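Local atomic coordinates of flavodoxin (Bacillus cereus, PDB entry 6FSG), a protein that binds flavin mononucleotide and probably serves as a low-potential electron donor to a number of redox enzymes. Residues Gly89-Asp103 with Val117-Asp129. Residues are numbered along the deposited sequence; the frame is centred on the assembly and turned at random. Where two conformers were deposited one is given.
Sequences GSCDSAYPKYGVAVD and VLEGLKVELTPED. With FMN (flavin mononucleotide), chain B; SO4 (sulfate ion), chain C.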
loop_
_atom_site.group_PDB
_atom_site.type_symbol
_atom_site.label_atom_id
_atom_site.label_comp_id
_atom_site.label_asym_id
_atom_site.label_seq_id
_atom_site.Cartn_x
_atom_site.Cartn_y
_atom_site.Cartn_z
ATOM N N GLY A 89 -4.243 3.573 -3.016
ATOM C CA GLY A 89 -5.613 3.147 -2.756
ATOM C C GLY A 89 -6.602 3.738 -3.740
ATOM O O GLY A 89 -6.338 4.755 -4.385
ATOM N N SER A 90 -7.757 3.075 -3.843
ATOM C CA SER A 90 -8.906 3.631 -4.554
ATOM C C SER A 90 -9.763 4.435 -3.575
ATOM O O SER A 90 -9.789 4.152 -2.375
ATOM C CB SER A 90 -9.741 2.538 -5.224
ATOM O OG SER A 90 -10.849 3.103 -5.914
ATOM N N CYS A 91 -10.444 5.458 -4.120
ATOM C CA CYS A 91 -11.001 6.595 -3.387
ATOM C C CYS A 91 -12.333 6.989 -4.030
ATOM O O CYS A 91 -12.689 6.514 -5.110
ATOM C CB CYS A 91 -10.029 7.792 -3.420
ATOM S SG CYS A 91 -8.334 7.400 -2.873
ATOM N N ASP A 92 -13.072 7.887 -3.380
ATOM C CA ASP A 92 -14.352 8.346 -3.931
ATOM C C ASP A 92 -14.614 9.784 -3.510
ATOM O O ASP A 92 -14.782 10.065 -2.319
ATOM C CB ASP A 92 -15.463 7.398 -3.452
ATOM C CG ASP A 92 -16.829 7.652 -4.087
ATOM O OD1 ASP A 92 -17.073 8.704 -4.712
ATOM O OD2 ASP A 92 -17.690 6.765 -3.899
ATOM N N SER A 93 -14.641 10.701 -4.471
ATOM C CA SER A 93 -14.826 12.116 -4.163
ATOM C C SER A 93 -16.277 12.491 -3.845
ATOM O O SER A 93 -16.589 13.686 -3.743
ATOM C CB SER A 93 -14.288 12.978 -5.303
ATOM O OG SER A 93 -14.960 12.656 -6.501
ATOM N N ALA A 94 -17.162 11.505 -3.674
ATOM C CA ALA A 94 -18.430 11.741 -3.005
ATOM C C ALA A 94 -18.278 11.861 -1.494
ATOM O O ALA A 94 -19.256 12.186 -0.820
ATOM C CB ALA A 94 -19.431 10.628 -3.316
ATOM N N TYR A 95 -17.090 11.629 -0.961
ATOM C CA TYR A 95 -16.789 11.706 0.457
ATOM C C TYR A 95 -15.832 12.856 0.715
ATOM O O TYR A 95 -14.913 13.080 -0.079
ATOM C CB TYR A 95 -16.155 10.394 0.925
ATOM C CG TYR A 95 -17.148 9.261 0.922
ATOM C CD1 TYR A 95 -17.357 8.498 -0.215
ATOM C CD2 TYR A 95 -17.918 8.987 2.038
ATOM C CE1 TYR A 95 -18.286 7.480 -0.233
ATOM C CE2 TYR A 95 -18.850 7.969 2.031
ATOM C CZ TYR A 95 -19.026 7.218 0.897
ATOM O OH TYR A 95 -19.953 6.202 0.897
ATOM N N PRO A 96 -16.045 13.636 1.780
ATOM C CA PRO A 96 -15.106 14.742 2.035
ATOM C C PRO A 96 -13.697 14.275 2.377
ATOM O O PRO A 96 -12.716 14.906 1.962
ATOM C CB PRO A 96 -15.764 15.518 3.189
ATOM C CG PRO A 96 -16.700 14.542 3.830
ATOM C CD PRO A 96 -17.193 13.657 2.713
ATOM N N LYS A 97 -13.561 13.186 3.132
ATOM C CA LYS A 97 -12.253 12.737 3.623
ATOM C C LYS A 97 -11.664 11.745 2.620
ATOM O O LYS A 97 -11.551 10.542 2.857
ATOM C CB LYS A 97 -12.383 12.158 5.025
ATOM C CG LYS A 97 -13.066 13.122 6.012
ATOM C CD LYS A 97 -13.229 12.529 7.397
ATOM C CE LYS A 97 -13.980 13.457 8.321
ATOM N NZ LYS A 97 -14.137 12.819 9.657
ATOM N N TYR A 98 -11.296 12.302 1.463
ATOM C CA TYR A 98 -10.988 11.530 0.265
ATOM C C TYR A 98 -9.665 10.793 0.407
ATOM O O TYR A 98 -8.611 11.415 0.574
ATOM C CB TYR A 98 -10.906 12.501 -0.903
ATOM C CG TYR A 98 -10.514 11.921 -2.238
ATOM C CD1 TYR A 98 -11.453 11.293 -3.042
ATOM C CD2 TYR A 98 -9.218 12.040 -2.722
ATOM C CE1 TYR A 98 -11.116 10.794 -4.286
ATOM C CE2 TYR A 98 -8.866 11.531 -3.983
ATOM C CZ TYR A 98 -9.825 10.909 -4.752
ATOM O OH TYR A 98 -9.525 10.396 -5.995
ATOM N N GLY A 99 -9.713 9.466 0.300
ATOM C CA GLY A 99 -8.512 8.648 0.309
ATOM C C GLY A 99 -7.679 8.734 1.566
ATOM O O GLY A 99 -6.489 8.389 1.532
ATOM N N VAL A 100 -8.273 9.151 2.692
ATOM C CA VAL A 100 -7.450 9.410 3.866
ATOM C C VAL A 100 -6.876 8.123 4.465
ATOM O O VAL A 100 -5.913 8.193 5.225
ATOM C CB VAL A 100 -8.128 10.302 4.929
ATOM C CG1 VAL A 100 -8.384 11.721 4.382
ATOM C CG2 VAL A 100 -9.398 9.676 5.478
ATOM N N ALA A 101 -7.408 6.941 4.139
ATOM C CA ALA A 101 -6.729 5.715 4.555
ATOM C C ALA A 101 -5.287 5.675 4.055
ATOM O O ALA A 101 -4.401 5.143 4.735
ATOM C CB ALA A 101 -7.481 4.492 4.035
ATOM N N VAL A 102 -5.042 6.195 2.847
ATOM C CA VAL A 102 -3.682 6.272 2.317
ATOM C C VAL A 102 -2.817 7.141 3.218
ATOM O O VAL A 102 -1.703 6.756 3.596
ATOM C CB VAL A 102 -3.707 6.781 0.860
ATOM C CG1 VAL A 102 -2.309 7.087 0.361
ATOM C CG2 VAL A 102 -4.415 5.758 -0.046
ATOM N N ASP A 103 -3.323 8.320 3.586
ATOM C CA ASP A 103 -2.579 9.246 4.433
ATOM C C ASP A 103 -2.343 8.673 5.830
ATOM O O ASP A 103 -1.267 8.870 6.411
ATOM C CB ASP A 103 -3.356 10.559 4.490
ATOM C CG ASP A 103 -3.543 11.176 3.120
ATOM O OD1 ASP A 103 -2.521 11.532 2.494
ATOM O OD2 ASP A 103 -4.702 11.263 2.672
ATOM N N VAL A 117 8.988 6.644 0.199
ATOM C CA VAL A 117 9.762 7.118 -0.947
ATOM C C VAL A 117 8.909 7.677 -2.076
ATOM O O VAL A 117 9.469 8.217 -3.047
ATOM C CB VAL A 117 10.717 6.030 -1.490
ATOM C CG1 VAL A 117 11.742 5.656 -0.431
ATOM C CG2 VAL A 117 9.946 4.801 -1.942
ATOM N N LEU A 118 7.586 7.561 -1.983
ATOM C CA LEU A 118 6.665 8.105 -2.966
ATOM C C LEU A 118 5.538 8.820 -2.239
ATOM O O LEU A 118 5.189 8.466 -1.108
ATOM C CB LEU A 118 6.041 6.998 -3.840
ATOM C CG LEU A 118 7.016 6.107 -4.603
ATOM C CD1 LEU A 118 6.278 4.982 -5.302
ATOM C CD2 LEU A 118 7.859 6.881 -5.612
ATOM N N GLU A 119 4.953 9.816 -2.904
ATOM C CA GLU A 119 3.674 10.355 -2.457
ATOM C C GLU A 119 2.606 9.259 -2.533
ATOM O O GLU A 119 2.699 8.315 -3.316
ATOM C CB GLU A 119 3.291 11.567 -3.316
ATOM C CG GLU A 119 4.344 12.707 -3.243
ATOM C CD GLU A 119 3.967 13.987 -3.968
ATOM O OE1 GLU A 119 3.069 13.958 -4.819
ATOM O OE2 GLU A 119 4.601 15.030 -3.697
ATOM N N GLY A 120 1.564 9.391 -1.721
ATOM C CA GLY A 120 0.469 8.440 -1.810
ATOM C C GLY A 120 -0.217 8.524 -3.164
ATOM O O GLY A 120 -0.449 9.612 -3.695
ATOM N N LEU A 121 -0.559 7.358 -3.721
ATOM C CA LEU A 121 -1.241 7.265 -5.009
ATOM C C LEU A 121 -2.728 7.032 -4.759
ATOM O O LEU A 121 -3.113 6.007 -4.179
ATOM C CB LEU A 121 -0.660 6.137 -5.866
ATOM C CG LEU A 121 -1.412 5.833 -7.176
ATOM C CD1 LEU A 121 -1.511 7.044 -8.123
ATOM C CD2 LEU A 121 -0.824 4.648 -7.938
ATOM N N LYS A 122 -3.557 7.979 -5.201
ATOM C CA LYS A 122 -5.002 7.910 -5.040
ATOM C C LYS A 122 -5.664 7.881 -6.408
ATOM O O LYS A 122 -5.421 8.763 -7.238
ATOM C CB LYS A 122 -5.511 9.125 -4.265
ATOM C CG LYS A 122 -5.038 9.161 -2.823
ATOM C CD LYS A 122 -5.530 10.391 -2.108
ATOM C CE LYS A 122 -5.061 10.422 -0.662
ATOM N NZ LYS A 122 -5.718 11.528 0.133
ATOM N N VAL A 123 -6.534 6.897 -6.623
ATOM C CA VAL A 123 -7.283 6.747 -7.866
ATOM C C VAL A 123 -8.767 6.767 -7.529
ATOM O O VAL A 123 -9.194 6.162 -6.543
ATOM C CB VAL A 123 -6.894 5.432 -8.578
ATOM C CG1 VAL A 123 -7.904 5.070 -9.664
ATOM C CG2 VAL A 123 -5.488 5.534 -9.171
ATOM N N GLU A 124 -9.550 7.465 -8.352
ATOM C CA GLU A 124 -10.999 7.545 -8.179
ATOM C C GLU A 124 -11.666 6.262 -8.665
ATOM O O GLU A 124 -11.614 5.942 -9.856
ATOM C CB GLU A 124 -11.529 8.731 -8.988
ATOM C CG GLU A 124 -13.029 8.965 -8.913
ATOM C CD GLU A 124 -13.430 9.789 -7.711
ATOM O OE1 GLU A 124 -12.583 10.567 -7.220
ATOM O OE2 GLU A 124 -14.593 9.666 -7.261
ATOM N N LEU A 125 -12.313 5.544 -7.751
ATOM C CA LEU A 125 -13.115 4.349 -8.071
ATOM C C LEU A 125 -12.319 3.414 -8.985
ATOM O O LEU A 125 -11.187 3.038 -8.643
ATOM C CB LEU A 125 -14.481 4.779 -8.591
ATOM C CG LEU A 125 -15.347 5.533 -7.590
ATOM C CD1 LEU A 125 -16.671 5.965 -8.250
ATOM C CD2 LEU A 125 -15.596 4.681 -6.350
ATOM N N THR A 126 -12.881 2.964 -10.111
ATOM C CA THR A 126 -12.205 1.983 -10.956
ATOM C C THR A 126 -11.173 2.680 -11.837
ATOM O O THR A 126 -11.502 3.663 -12.509
ATOM C CB THR A 126 -13.218 1.229 -11.838
ATOM O OG1 THR A 126 -14.282 0.712 -11.027
ATOM C CG2 THR A 126 -12.561 0.068 -12.597
ATOM N N PRO A 127 -9.934 2.191 -11.879
ATOM C CA PRO A 127 -8.917 2.826 -12.724
ATOM C C PRO A 127 -9.343 2.877 -14.184
ATOM O O PRO A 127 -9.875 1.909 -14.726
ATOM C CB PRO A 127 -7.697 1.910 -12.558
ATOM C CG PRO A 127 -7.884 1.234 -11.271
ATOM C CD PRO A 127 -9.371 1.117 -11.042
ATOM N N GLU A 128 -9.092 4.017 -14.821
ATOM C CA GLU A 128 -9.148 4.138 -16.272
ATOM C C GLU A 128 -7.722 4.048 -16.813
ATOM O O GLU A 128 -6.769 3.825 -16.063
ATOM C CB GLU A 128 -9.870 5.414 -16.702
ATOM C CG GLU A 128 -11.391 5.316 -16.566
ATOM C CD GLU A 128 -12.124 6.350 -17.403
ATOM O OE1 GLU A 128 -11.933 7.555 -17.144
ATOM O OE2 GLU A 128 -12.877 5.959 -18.326
ATOM N N ASP A 129 -7.569 4.221 -18.127
ATOM C CA ASP A 129 -6.273 3.958 -18.744
ATOM C C ASP A 129 -5.175 4.796 -18.096
ATOM O O ASP A 129 -4.078 4.296 -17.832
ATOM C CB ASP A 129 -6.326 4.228 -20.251
ATOM C CG ASP A 129 -7.234 3.253 -21.015
ATOM O OD1 ASP A 129 -7.855 2.355 -20.402
ATOM O OD2 ASP A 129 -7.311 3.385 -22.258
HETATM N N1 FMN B . -13.923 6.862 0.035
HETATM C C2 FMN B . -13.183 7.938 0.423
HETATM O O2 FMN B . -12.328 8.321 -0.370
HETATM N N3 FMN B . -13.376 8.502 1.678
HETATM C C4 FMN B . -14.275 7.975 2.589
HETATM O O4 FMN B . -14.385 8.528 3.707
HETATM C C4A FMN B . -15.025 6.849 2.174
HETATM N N5 FMN B . -15.961 6.227 2.987
HETATM C C5A FMN B . -16.671 5.118 2.542
HETATM C C6 FMN B . -17.653 4.521 3.345
HETATM C C7 FMN B . -18.410 3.440 2.884
HETATM C C7M FMN B . -19.453 2.802 3.777
HETATM C C8 FMN B . -18.194 2.995 1.572
HETATM C C8M FMN B . -18.978 1.855 0.989
HETATM C C9 FMN B . -17.251 3.614 0.759
HETATM C C9A FMN B . -16.490 4.668 1.234
HETATM N N10 FMN B . -15.532 5.233 0.417
HETATM C C10 FMN B . -14.835 6.324 0.888
HETATM C "C1'" FMN B . -15.338 4.789 -1.017
HETATM C "C2'" FMN B . -14.462 3.570 -1.272
HETATM O "O2'" FMN B . -13.194 3.742 -0.695
HETATM C "C3'" FMN B . -14.348 3.425 -2.797
HETATM O "O3'" FMN B . -15.557 2.895 -3.277
HETATM C "C4'" FMN B . -13.216 2.515 -3.295
HETATM O "O4'" FMN B . -13.203 2.449 -4.720
HETATM C "C5'" FMN B . -13.336 1.096 -2.761
HETATM O "O5'" FMN B . -12.142 0.432 -3.134
HETATM P P FMN B . -12.254 -1.130 -3.326
HETATM O O1P FMN B . -10.848 -1.658 -3.393
HETATM O O2P FMN B . -12.949 -1.385 -4.624
HETATM O O3P FMN B . -13.034 -1.680 -2.161
HETATM S S SO4 C . 6.697 10.902 -6.403
HETATM O O1 SO4 C . 6.215 12.225 -6.786
HETATM O O2 SO4 C . 6.661 9.971 -7.528
HETATM O O3 SO4 C . 8.091 10.994 -5.972
HETATM O O4 SO4 C . 5.884 10.408 -5.300
HETATM O O HOH W 1 -6.966 11.161 -6.958
#
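Lys122 leaves strand 115-124 on the same sheet face as Cys91 and runs extended alongside the Tyr98 ring toward Tyr98 O and Asp103. Its CD packs 4.0 Å from Tyr98 CE2, the ring and the lysine chain lying side by side with their ends pointing opposite ways. With CG beside the backbone N (chi1 -66°) and the later torsions near 180°, the chain carries NZ to the start of helix 100-111. There NZ bonds to Tyr98 O at 2.9 Å and forms a salt bridge with Asp103 OD2, 2.7 Å away, using that oxygen's syn lone pair. Tyr98 holds one ring face over Cys91 CB, while a water links its hydroxyl to Lys122 O. Glu124 bends at chi2 (85°), which brings its carboxylate back to Ser93: OE2 accepts a nearly straight bond (170°) from Ser93 N at 3.0 Å, on the syn side. Glu124 OE1 sits at the Tyr98 ring edge, 3.3 Å from CE1.

The two strands, joined by helix 100-111 in a beta-alpha-beta unit, pair in parallel, Gly89 N to Leu121 O and Leu125 N to Cys91 O among their bonds. On the other face Ser90 OG gives its proton to Leu125 O (2.8 Å) and accepts one from FMN O4'. Tyr95 lies over the flavin, as in other flavodoxins. Asp92 OD1 comes 3.7 Å from Glu124 OE2; the N-H groups of Ala94 and Ser93, respectively, probably ease this like-charge approach. Lys122 NZ on Tyr98 O and Glu124 OE2 on Ser93 N thus tie the edge strand to a loop whose backbone reads the flavin's pyrimidine end: Asp92 N and Gly99 N on O2, Lys97 O on N3.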